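Local coordinates for protein probable tagatose 6-phosphate kinase (Sinorhizobium meliloti, PDB 3TXV) that probably acts in carbohydrate metabolism, perhaps as a tagatose-6-phosphate kinase, and belongs to the GatZ/KbaZ-like family of tagatose-bisphosphate aldolase subunits, at residues M374-I387 with R399-A411. Numbering follows the deposited sequence.
Sequences MSLLDGVAIPETLI and RNGEVAPQAKPLA
The side chains of Glu384 and Arg399 cross at about a right angle, carboxylate and guanidinium planes 33° apart. OE2 of Glu384 touches the methylene CD of Arg399 at 3.4 Å; NE of Arg399 is 4.0 Å from that oxygen, which lies well out of the guanidinium plane with no N-H pointing at it, an attraction of charges rather than a salt bridge. The amide of Gln406 brings NE2 to 3.5 Å from Gly379 O, at an angle too poor for a hydrogen bond. Further along the contact, Pro405 turns CB toward CD1 of Ile387, 3.6 Å away. Pro405 also centres an inverse gamma turn, and its carbonyl oxygen accepts the one hydrogen bond between the segments, from Ile382 N at 3.0 Å. Apolar side chains from loops and helix starts pack beside this bond: CD1 of Leu410 is met by CD1 of both Ile382 and Ile387, while the Ala407 methyl packs on Leu377 CB at 3.9 Å. Selenomethionine Met374, bent at chi2 (-49°) and chi3, brings CE to the backbone of Lys408, whose amine forms a salt bridge with Glu35. The contact thus joins the 377-383 linker and adjoining helix ends to the end of helix 395-399, the loop after it and the first turn of helix 407-424, well out from the eight-stranded parallel barrel, with Leu303 of helix 290-310 touching both Ile382 and Ala407.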
HETATM    1  N   MSE A 374     -17.539 -14.135   9.886  1.00 48.35           N
HETATM    2  CA  MSE A 374     -16.398 -14.641  10.646  1.00 48.86           C
HETATM    3  C   MSE A 374     -16.816 -15.398  11.899  1.00 48.71           C
HETATM    4  O   MSE A 374     -16.148 -16.365  12.294  1.00 49.15           O
HETATM    5  CB  MSE A 374     -15.425 -13.520  11.028  1.00 48.99           C
HETATM    6  CG  MSE A 374     -14.637 -12.998   9.847  1.00 50.08           C
HETATM    7 SE   MSE A 374     -13.880 -14.474   8.850  0.80 54.36          SE
HETATM    8  CE  MSE A 374     -12.203 -14.483   9.754  1.00 50.18           C
ATOM      9  N   SER A 375     -17.911 -14.956  12.509  1.00 47.92           N
ATOM     10  CA  SER A 375     -18.312 -15.470  13.791  1.00 47.61           C
ATOM     11  C   SER A 375     -19.233 -16.665  13.571  1.00 47.36           C
ATOM     12  O   SER A 375     -19.355 -17.553  14.421  1.00 47.61           O
ATOM     13  CB  SER A 375     -18.985 -14.372  14.618  1.00 47.65           C
ATOM     14  OG  SER A 375     -20.369 -14.282  14.322  1.00 47.95           O
ATOM     15  N   LEU A 376     -19.886 -16.692  12.421  1.00 46.59           N
ATOM     16  CA  LEU A 376     -20.665 -17.849  12.051  1.00 45.59           C
ATOM     17  C   LEU A 376     -19.749 -19.026  11.702  1.00 46.09           C
ATOM     18  O   LEU A 376     -20.206 -20.177  11.707  1.00 46.44           O
ATOM     19  CB  LEU A 376     -21.555 -17.514  10.883  1.00 45.20           C
ATOM     20  CG  LEU A 376     -22.301 -18.649  10.223  1.00 43.57           C
ATOM     21  CD1 LEU A 376     -23.285 -19.149  11.232  1.00 44.40           C
ATOM     22  CD2 LEU A 376     -23.000 -18.132   8.994  1.00 40.40           C
ATOM     23  N   LEU A 377     -18.464 -18.761  11.431  1.00 45.76           N
ATOM     24  CA  LEU A 377     -17.516 -19.856  11.161  1.00 45.63           C
ATOM     25  C   LEU A 377     -16.507 -20.108  12.299  1.00 46.29           C
ATOM     26  O   LEU A 377     -15.622 -20.958  12.182  1.00 45.73           O
ATOM     27  CB  LEU A 377     -16.823 -19.651   9.810  1.00 45.14           C
ATOM     28  CG  LEU A 377     -17.708 -19.634   8.548  1.00 43.82           C
ATOM     29  CD1 LEU A 377     -16.913 -19.178   7.334  1.00 43.62           C
ATOM     30  CD2 LEU A 377     -18.370 -20.952   8.249  1.00 39.43           C
ATOM     31  N   ASP A 378     -16.667 -19.363  13.395  1.00 47.29           N
ATOM     32  CA  ASP A 378     -15.860 -19.488  14.611  1.00 47.98           C
ATOM     33  C   ASP A 378     -15.971 -20.890  15.186  1.00 47.43           C
ATOM     34  O   ASP A 378     -17.071 -21.372  15.463  1.00 47.64           O
ATOM     35  CB  ASP A 378     -16.408 -18.518  15.657  1.00 49.04           C
ATOM     36  CG  ASP A 378     -15.402 -18.187  16.791  1.00 52.50           C
ATOM     37  OD1 ASP A 378     -15.858 -17.617  17.812  1.00 56.15           O
ATOM     38  OD2 ASP A 378     -14.174 -18.446  16.675  1.00 55.47           O
ATOM     39  N   GLY A 379     -14.824 -21.536  15.367  1.00 46.82           N
ATOM     40  CA  GLY A 379     -14.757 -22.905  15.877  1.00 45.43           C
ATOM     41  C   GLY A 379     -14.964 -23.978  14.824  1.00 44.52           C
ATOM     42  O   GLY A 379     -14.553 -25.146  15.006  1.00 44.82           O
ATOM     43  N   VAL A 380     -15.600 -23.588  13.717  1.00 43.23           N
ATOM     44  CA  VAL A 380     -15.993 -24.542  12.694  1.00 41.75           C
ATOM     45  C   VAL A 380     -14.781 -25.010  11.938  1.00 40.87           C
ATOM     46  O   VAL A 380     -14.064 -24.211  11.360  1.00 41.07           O
ATOM     47  CB  VAL A 380     -17.050 -23.970  11.725  1.00 41.70           C
ATOM     48  CG1 VAL A 380     -17.518 -25.033  10.758  1.00 40.87           C
ATOM     49  CG2 VAL A 380     -18.255 -23.419  12.480  1.00 41.79           C
ATOM     50  N   ALA A 381     -14.545 -26.315  11.973  1.00 40.10           N
ATOM     51  CA  ALA A 381     -13.488 -26.915  11.188  1.00 39.44           C
ATOM     52  C   ALA A 381     -13.989 -27.134   9.768  1.00 39.14           C
ATOM     53  O   ALA A 381     -14.743 -28.066   9.515  1.00 39.65           O
ATOM     54  CB  ALA A 381     -13.060 -28.217  11.799  1.00 38.96           C
ATOM     55  N   ILE A 382     -13.573 -26.275   8.839  1.00 38.29           N
ATOM     56  CA  ILE A 382     -13.947 -26.453   7.442  1.00 37.07           C
ATOM     57  C   ILE A 382     -13.321 -27.730   6.856  1.00 36.78           C
ATOM     58  O   ILE A 382     -12.118 -28.013   7.030  1.00 36.60           O
ATOM     59  CB  ILE A 382     -13.625 -25.206   6.593  1.00 37.03           C
ATOM     60  CG1 ILE A 382     -14.448 -24.012   7.094  1.00 36.37           C
ATOM     61  CG2 ILE A 382     -13.916 -25.460   5.105  1.00 36.49           C
ATOM     62  CD1 ILE A 382     -13.765 -22.673   6.934  1.00 34.82           C
ATOM     63  N   PRO A 383     -14.159 -28.546   6.214  1.00 36.23           N
ATOM     64  CA  PRO A 383     -13.670 -29.709   5.480  1.00 36.31           C
ATOM     65  C   PRO A 383     -12.720 -29.310   4.340  1.00 36.45           C
ATOM     66  O   PRO A 383     -12.994 -28.327   3.638  1.00 35.81           O
ATOM     67  CB  PRO A 383     -14.954 -30.326   4.939  1.00 36.26           C
ATOM     68  CG  PRO A 383     -15.999 -29.910   5.920  1.00 35.81           C
ATOM     69  CD  PRO A 383     -15.616 -28.578   6.419  1.00 35.65           C
ATOM     70  N   GLU A 384     -11.625 -30.064   4.175  1.00 36.77           N
ATOM     71  CA  GLU A 384     -10.628 -29.807   3.115  1.00 37.67           C
ATOM     72  C   GLU A 384     -11.250 -29.694   1.720  1.00 37.34           C
ATOM     73  O   GLU A 384     -10.734 -29.003   0.835  1.00 37.27           O
ATOM     74  CB  GLU A 384      -9.625 -30.940   3.009  1.00 37.99           C
ATOM     75  CG  GLU A 384      -9.160 -31.575   4.293  1.00 43.08           C
ATOM     76  CD  GLU A 384      -8.062 -32.619   4.057  1.00 46.90           C
ATOM     77  OE1 GLU A 384      -7.176 -32.728   4.942  1.00 50.56           O
ATOM     78  OE2 GLU A 384      -8.086 -33.314   3.006  1.00 45.53           O
ATOM     79  N   THR A 385     -12.340 -30.419   1.534  1.00 36.80           N
ATOM     80  CA  THR A 385     -12.948 -30.577   0.247  1.00 36.11           C
ATOM     81  C   THR A 385     -13.668 -29.300  -0.144  1.00 35.78           C
ATOM     82  O   THR A 385     -13.816 -29.019  -1.346  1.00 36.56           O
ATOM     83  CB  THR A 385     -13.962 -31.722   0.281  1.00 36.21           C
ATOM     84  OG1 THR A 385     -14.873 -31.517   1.370  1.00 37.04           O
ATOM     85  CG2 THR A 385     -13.271 -33.024   0.482  1.00 35.74           C
ATOM     86  N   LEU A 386     -14.152 -28.549   0.848  1.00 33.92           N
ATOM     87  CA  LEU A 386     -14.758 -27.251   0.555  1.00 32.60           C
ATOM     88  C   LEU A 386     -13.662 -26.246   0.292  1.00 31.19           C
ATOM     89  O   LEU A 386     -13.793 -25.360  -0.540  1.00 30.00           O
ATOM     90  CB  LEU A 386     -15.647 -26.783   1.709  1.00 33.09           C
ATOM     91  CG  LEU A 386     -17.089 -27.308   1.643  1.00 34.19           C
ATOM     92  CD1 LEU A 386     -17.064 -28.807   1.643  1.00 36.79           C
ATOM     93  CD2 LEU A 386     -17.855 -26.855   2.836  1.00 34.55           C
ATOM     94  N   ILE A 387     -12.570 -26.428   1.033  1.00 30.37           N
ATOM     95  CA  ILE A 387     -11.390 -25.613   0.959  1.00 29.03           C
ATOM     96  C   ILE A 387     -10.832 -25.797  -0.450  1.00 29.61           C
ATOM     97  O   ILE A 387     -10.497 -24.821  -1.121  1.00 30.27           O
ATOM     98  CB  ILE A 387     -10.407 -26.000   2.069  1.00 27.86           C
ATOM     99  CG1 ILE A 387     -10.903 -25.462   3.411  1.00 27.97           C
ATOM    100  CG2 ILE A 387      -9.041 -25.409   1.829  1.00 28.97           C
ATOM    101  CD1 ILE A 387     -10.123 -25.953   4.710  1.00 22.70           C
ATOM    102  N   ARG A 399      -3.274 -29.494   3.517  1.00 42.61           N
ATOM    103  CA  ARG A 399      -2.904 -30.902   3.521  1.00 44.03           C
ATOM    104  C   ARG A 399      -1.614 -31.147   4.329  1.00 45.07           C
ATOM    105  O   ARG A 399      -1.560 -32.075   5.158  1.00 45.46           O
ATOM    106  CB  ARG A 399      -2.784 -31.441   2.096  1.00 43.52           C
ATOM    107  CG  ARG A 399      -4.134 -31.465   1.335  1.00 43.53           C
ATOM    108  CD  ARG A 399      -5.052 -32.627   1.711  1.00 40.46           C
ATOM    109  NE  ARG A 399      -4.344 -33.907   1.603  1.00 39.69           N
ATOM    110  CZ  ARG A 399      -4.046 -34.535   0.465  1.00 39.42           C
ATOM    111  NH1 ARG A 399      -4.397 -34.007  -0.720  1.00 43.04           N
ATOM    112  NH2 ARG A 399      -3.385 -35.691   0.505  1.00 34.97           N
ATOM    113  N   ASN A 400      -0.607 -30.288   4.114  1.00 45.48           N
ATOM    114  CA  ASN A 400       0.713 -30.404   4.762  1.00 45.25           C
ATOM    115  C   ASN A 400       0.719 -30.023   6.261  1.00 45.07           C
ATOM    116  O   ASN A 400       1.763 -30.076   6.912  1.00 44.58           O
ATOM    117  CB  ASN A 400       1.768 -29.584   3.981  1.00 45.20           C
ATOM    118  N   GLY A 401      -0.443 -29.639   6.792  1.00 44.77           N
ATOM    119  CA  GLY A 401      -0.548 -29.162   8.172  1.00 44.70           C
ATOM    120  C   GLY A 401      -0.153 -27.714   8.467  1.00 44.77           C
ATOM    121  O   GLY A 401      -0.402 -27.233   9.581  1.00 44.90           O
ATOM    122  N   GLU A 402       0.460 -27.016   7.501  1.00 44.53           N
ATOM    123  CA  GLU A 402       0.875 -25.620   7.699  1.00 44.74           C
ATOM    124  C   GLU A 402      -0.282 -24.699   8.116  1.00 44.65           C
ATOM    125  O   GLU A 402      -0.128 -23.908   9.041  1.00 45.32           O
ATOM    126  CB  GLU A 402       1.556 -25.033   6.459  1.00 45.00           C
ATOM    127  CG  GLU A 402       2.842 -25.741   5.928  1.00 47.94           C
ATOM    128  CD  GLU A 402       3.294 -25.209   4.510  1.00 52.45           C
ATOM    129  OE1 GLU A 402       3.472 -23.956   4.346  1.00 52.94           O
ATOM    130  OE2 GLU A 402       3.454 -26.039   3.565  1.00 50.97           O
ATOM    131  N   VAL A 403      -1.438 -24.793   7.454  1.00 44.29           N
ATOM    132  CA  VAL A 403      -2.549 -23.858   7.710  1.00 43.44           C
ATOM    133  C   VAL A 403      -3.688 -24.594   8.390  1.00 43.59           C
ATOM    134  O   VAL A 403      -4.018 -25.714   8.021  1.00 44.11           O
ATOM    135  CB  VAL A 403      -3.047 -23.152   6.375  1.00 43.53           C
ATOM    136  CG1 VAL A 403      -4.257 -22.265   6.586  1.00 41.42           C
ATOM    137  CG2 VAL A 403      -1.939 -22.338   5.733  1.00 42.72           C
ATOM    138  N   ALA A 404      -4.289 -23.980   9.393  1.00 43.31           N
ATOM    139  CA  ALA A 404      -5.447 -24.579  10.018  1.00 43.36           C
ATOM    140  C   ALA A 404      -6.681 -24.364   9.128  1.00 43.57           C
ATOM    141  O   ALA A 404      -6.877 -23.265   8.620  1.00 43.76           O
ATOM    142  CB  ALA A 404      -5.668 -23.992  11.424  1.00 43.07           C
ATOM    143  N   PRO A 405      -7.571 -25.317   9.040  1.00 43.42           N
ATOM    144  CA  PRO A 405      -8.784 -25.126   8.288  1.00 42.93           C
ATOM    145  C   PRO A 405      -9.854 -24.433   9.050  1.00 42.57           C
ATOM    146  O   PRO A 405     -10.906 -24.975   9.171  1.00 42.34           O
ATOM    147  CB  PRO A 405      -9.253 -26.540   8.102  1.00 42.96           C
ATOM    148  CG  PRO A 405      -8.535 -27.289   9.008  1.00 43.09           C
ATOM    149  CD  PRO A 405      -7.234 -26.721   9.060  1.00 43.82           C
ATOM    150  N   GLN A 406      -9.604 -23.213   9.477  1.00 42.46           N
ATOM    151  CA  GLN A 406     -10.583 -22.401  10.155  1.00 42.80           C
ATOM    152  C   GLN A 406     -10.575 -21.059   9.453  1.00 41.93           C
ATOM    153  O   GLN A 406      -9.620 -20.721   8.825  1.00 41.30           O
ATOM    154  CB  GLN A 406     -10.266 -22.318  11.630  1.00 20.00           C
ATOM    155  CG  GLN A 406     -10.052 -23.663  12.255  1.00 20.00           C
ATOM    156  CD  GLN A 406     -10.391 -23.714  13.723  1.00 20.00           C
ATOM    157  OE1 GLN A 406      -9.874 -22.953  14.518  1.00 20.00           O
ATOM    158  NE2 GLN A 406     -11.228 -24.640  14.091  1.00 20.00           N
ATOM    159  N   ALA A 407     -11.647 -20.303   9.521  1.00 41.40           N
ATOM    160  CA  ALA A 407     -11.810 -19.151   8.656  1.00 41.39           C
ATOM    161  C   ALA A 407     -10.788 -18.019   8.722  1.00 41.40           C
ATOM    162  O   ALA A 407     -10.360 -17.544   7.711  1.00 41.56           O
ATOM    163  CB  ALA A 407     -13.196 -18.609   8.828  1.00 40.92           C
ATOM    164  N   LYS A 408     -10.390 -17.597   9.897  1.00 41.46           N
ATOM    165  CA  LYS A 408      -9.363 -16.541  10.060  1.00 41.00           C
ATOM    166  C   LYS A 408      -7.978 -17.031   9.639  1.00 40.75           C
ATOM    167  O   LYS A 408      -7.241 -16.304   8.950  1.00 41.53           O
ATOM    168  CB  LYS A 408      -9.357 -16.046  11.515  1.00 41.19           C
ATOM    169  CG  LYS A 408      -8.755 -14.681  11.799  1.00 42.35           C
ATOM    170  CD  LYS A 408      -7.419 -14.828  12.521  1.00 45.37           C
ATOM    171  CE  LYS A 408      -7.333 -13.917  13.775  1.00 47.01           C
ATOM    172  NZ  LYS A 408      -7.042 -12.481  13.474  1.00 46.74           N
ATOM    173  N   PRO A 409      -7.602 -18.258  10.051  1.00 39.85           N
ATOM    174  CA  PRO A 409      -6.367 -18.770   9.478  1.00 39.15           C
ATOM    175  C   PRO A 409      -6.413 -18.872   7.953  1.00 38.25           C
ATOM    176  O   PRO A 409      -5.400 -18.654   7.296  1.00 37.99           O
ATOM    177  CB  PRO A 409      -6.244 -20.159  10.122  1.00 39.50           C
ATOM    178  CG  PRO A 409      -6.806 -19.953  11.486  1.00 39.66           C
ATOM    179  CD  PRO A 409      -7.987 -19.020  11.261  1.00 40.16           C
ATOM    180  N   LEU A 410      -7.568 -19.188   7.386  1.00 36.93           N
ATOM    181  CA  LEU A 410      -7.649 -19.255   5.938  1.00 35.56           C
ATOM    182  C   LEU A 410      -7.579 -17.864   5.286  1.00 35.04           C
ATOM    183  O   LEU A 410      -7.041 -17.702   4.171  1.00 35.20           O
ATOM    184  CB  LEU A 410      -8.859 -20.069   5.490  1.00 35.29           C
ATOM    185  CG  LEU A 410      -8.788 -21.578   5.795  1.00 34.25           C
ATOM    186  CD1 LEU A 410     -10.153 -22.210   5.700  1.00 33.16           C
ATOM    187  CD2 LEU A 410      -7.787 -22.321   4.889  1.00 33.97           C
ATOM    188  N   ALA A 411      -8.058 -16.856   6.001  1.00 33.67           N
ATOM    189  CA  ALA A 411      -7.895 -15.484   5.544  1.00 32.79           C
ATOM    190  C   ALA A 411      -6.431 -15.023   5.621  1.00 32.39           C
ATOM    191  O   ALA A 411      -5.907 -14.569   4.636  1.00 32.12           O
ATOM    192  CB  ALA A 411      -8.835 -14.546   6.313  1.00 32.74           C
TER